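Local atomic coordinates of butyryl-CoA dehydrogenase (Marinomonas mediterranea, PDB entry 6CXT), a protein that is a flavoprotein of the acyl-CoA dehydrogenase family that binds flavin-adenine dinucleotide and combines helical domains with a beta-sheet domain. Residues E144-V149 against T218-Y223. Residues are numbered along the deposited sequence; the frame is centred on the assembly and turned at random.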
# COMPACT_ATOMS: atom_id res chain seq x y z
N GLU B 144 2.75 -12.02 -52.57
CA GLU B 144 2.92 -12.85 -53.77
C GLU B 144 1.75 -12.54 -54.66
O GLU B 144 0.63 -13.03 -54.46
CB GLU B 144 2.98 -14.34 -53.43
CG GLU B 144 4.42 -14.81 -53.31
CD GLU B 144 4.59 -16.07 -52.48
OE1 GLU B 144 3.85 -17.06 -52.69
OE2 GLU B 144 5.49 -16.08 -51.62
N GLY B 145 1.99 -11.63 -55.60
CA GLY B 145 0.94 -11.18 -56.49
C GLY B 145 -0.16 -10.51 -55.72
O GLY B 145 0.10 -9.57 -54.99
N ASP B 146 -1.39 -11.01 -55.88
CA ASP B 146 -2.56 -10.46 -55.19
C ASP B 146 -2.81 -11.08 -53.78
O ASP B 146 -3.90 -10.95 -53.23
CB ASP B 146 -3.82 -10.69 -56.03
CG ASP B 146 -4.03 -9.64 -57.13
OD1 ASP B 146 -3.16 -8.76 -57.34
OD2 ASP B 146 -5.09 -9.71 -57.78
N TYR B 147 -1.82 -11.78 -53.26
CA TYR B 147 -2.02 -12.61 -52.03
C TYR B 147 -0.88 -12.36 -51.08
O TYR B 147 0.19 -11.89 -51.48
CB TYR B 147 -2.11 -14.12 -52.35
CG TYR B 147 -3.30 -14.47 -53.18
CD1 TYR B 147 -3.27 -14.37 -54.61
CD2 TYR B 147 -4.49 -14.88 -52.56
CE1 TYR B 147 -4.41 -14.65 -55.36
CE2 TYR B 147 -5.62 -15.17 -53.32
CZ TYR B 147 -5.58 -15.06 -54.71
OH TYR B 147 -6.71 -15.37 -55.39
N TYR B 148 -1.12 -12.68 -49.81
CA TYR B 148 -0.05 -12.68 -48.84
C TYR B 148 0.05 -14.05 -48.27
O TYR B 148 -0.95 -14.70 -48.16
CB TYR B 148 -0.36 -11.71 -47.71
CG TYR B 148 -0.06 -10.28 -48.04
CD1 TYR B 148 1.22 -9.77 -47.84
CD2 TYR B 148 -1.06 -9.45 -48.54
CE1 TYR B 148 1.51 -8.43 -48.13
CE2 TYR B 148 -0.80 -8.11 -48.81
CZ TYR B 148 0.48 -7.61 -48.62
OH TYR B 148 0.71 -6.28 -48.91
N VAL B 149 1.27 -14.49 -47.99
CA VAL B 149 1.50 -15.75 -47.35
C VAL B 149 1.96 -15.44 -45.91
O VAL B 149 3.01 -14.78 -45.70
CB VAL B 149 2.57 -16.55 -48.12
CG1 VAL B 149 2.95 -17.86 -47.44
CG2 VAL B 149 2.05 -16.83 -49.55
N THR B 218 -2.23 -18.70 -47.08
CA THR B 218 -2.42 -17.77 -48.17
C THR B 218 -3.69 -17.04 -48.10
O THR B 218 -4.79 -17.62 -48.08
CB THR B 218 -2.26 -18.54 -49.53
OG1 THR B 218 -0.93 -19.03 -49.53
CG2 THR B 218 -2.50 -17.61 -50.71
N ILE B 219 -3.61 -15.71 -48.07
CA ILE B 219 -4.85 -14.96 -48.10
C ILE B 219 -4.81 -13.84 -49.16
O ILE B 219 -3.74 -13.27 -49.43
CB ILE B 219 -5.18 -14.30 -46.72
CG1 ILE B 219 -4.02 -13.41 -46.31
CG2 ILE B 219 -5.39 -15.37 -45.61
CD1 ILE B 219 -4.36 -12.55 -45.11
N HIS B 220 -5.98 -13.50 -49.68
CA HIS B 220 -6.08 -12.45 -50.67
C HIS B 220 -5.77 -11.12 -50.01
O HIS B 220 -6.12 -10.90 -48.85
CB HIS B 220 -7.46 -12.42 -51.29
CG HIS B 220 -7.52 -11.55 -52.50
ND1 HIS B 220 -8.05 -10.28 -52.48
CD2 HIS B 220 -7.07 -11.76 -53.76
CE1 HIS B 220 -7.94 -9.75 -53.69
NE2 HIS B 220 -7.34 -10.62 -54.48
N LYS B 221 -5.12 -10.23 -50.75
CA LYS B 221 -4.76 -8.91 -50.25
C LYS B 221 -5.95 -8.07 -49.78
O LYS B 221 -5.75 -7.21 -48.93
CB LYS B 221 -3.95 -8.12 -51.29
CG LYS B 221 -4.79 -7.67 -52.47
CD LYS B 221 -3.96 -6.85 -53.44
CE LYS B 221 -4.81 -6.48 -54.65
NZ LYS B 221 -3.95 -5.76 -55.62
N ASP B 222 -7.17 -8.32 -50.26
CA ASP B 222 -8.32 -7.58 -49.77
C ASP B 222 -8.62 -7.87 -48.28
O ASP B 222 -9.46 -7.22 -47.70
CB ASP B 222 -9.59 -7.90 -50.57
CG ASP B 222 -9.52 -7.43 -52.05
OD1 ASP B 222 -8.54 -6.73 -52.46
OD2 ASP B 222 -10.45 -7.79 -52.80
N TYR B 223 -7.99 -8.89 -47.72
CA TYR B 223 -8.11 -9.18 -46.28
C TYR B 223 -7.18 -8.33 -45.40
O TYR B 223 -7.32 -8.37 -44.17
CB TYR B 223 -7.89 -10.69 -45.99
CG TYR B 223 -9.11 -11.52 -46.33
CD1 TYR B 223 -10.27 -11.43 -45.55
CD2 TYR B 223 -9.12 -12.35 -47.47
CE1 TYR B 223 -11.41 -12.15 -45.88
CE2 TYR B 223 -10.25 -13.10 -47.80
CZ TYR B 223 -11.38 -13.00 -47.01
OH TYR B 223 -12.48 -13.72 -47.34
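In the beta domain of this acyl-CoA dehydrogenase fold, a type II' turn from Glu-144 to Tyr-147 links strand 140-144 to strand 147-158, and strand 209-220 pairs antiparallel with the start of 147-158 on its other side, with Tyr-147, Tyr-148 and Val-149 set against His-220, Ile-219 and Thr-218. Tyr-148 and Ile-219 form the hydrogen-bonded pair: Tyr-148 N gives to Ile-219 O at 2.7 Å, Ile-219 N returns to Tyr-148 O at 2.8 Å, and both bonds are nearly straight. A third bond, Lys-221 N to Asp-146 O (2.9 Å), carries the pairing into the turn. That same carbonyl lies over a face of the His-220 imidazole, Asp-146 O standing 3.3 Å from CD2 of His-220. CG of His-220 lies anti to the backbone N (chi1 -168°), and the ring ends beside Tyr-147 in a T-shaped stack, its edge toward the phenol face, planes 83° apart; CD2 of His-220 sits above that ring, displaced toward the rim. CG of Lys-221 also lies over that imidazole face; the chain, extended beyond CG, crosses Asp-146 and ends in a long salt bridge, NZ of Lys-221 to OD1 of Asp-146 at 3.5 Å. On the side of Thr-218 and Val-149, OG1 of Thr-218 touches CG2 of Val-149. The buried side chains of Tyr-148 and Ile-219 share the other face and pack on Phe-184 of strand 181-187, in the second sheet, while Val-149 bonds through its backbone to Gln-142 of neighbouring strand 140-144.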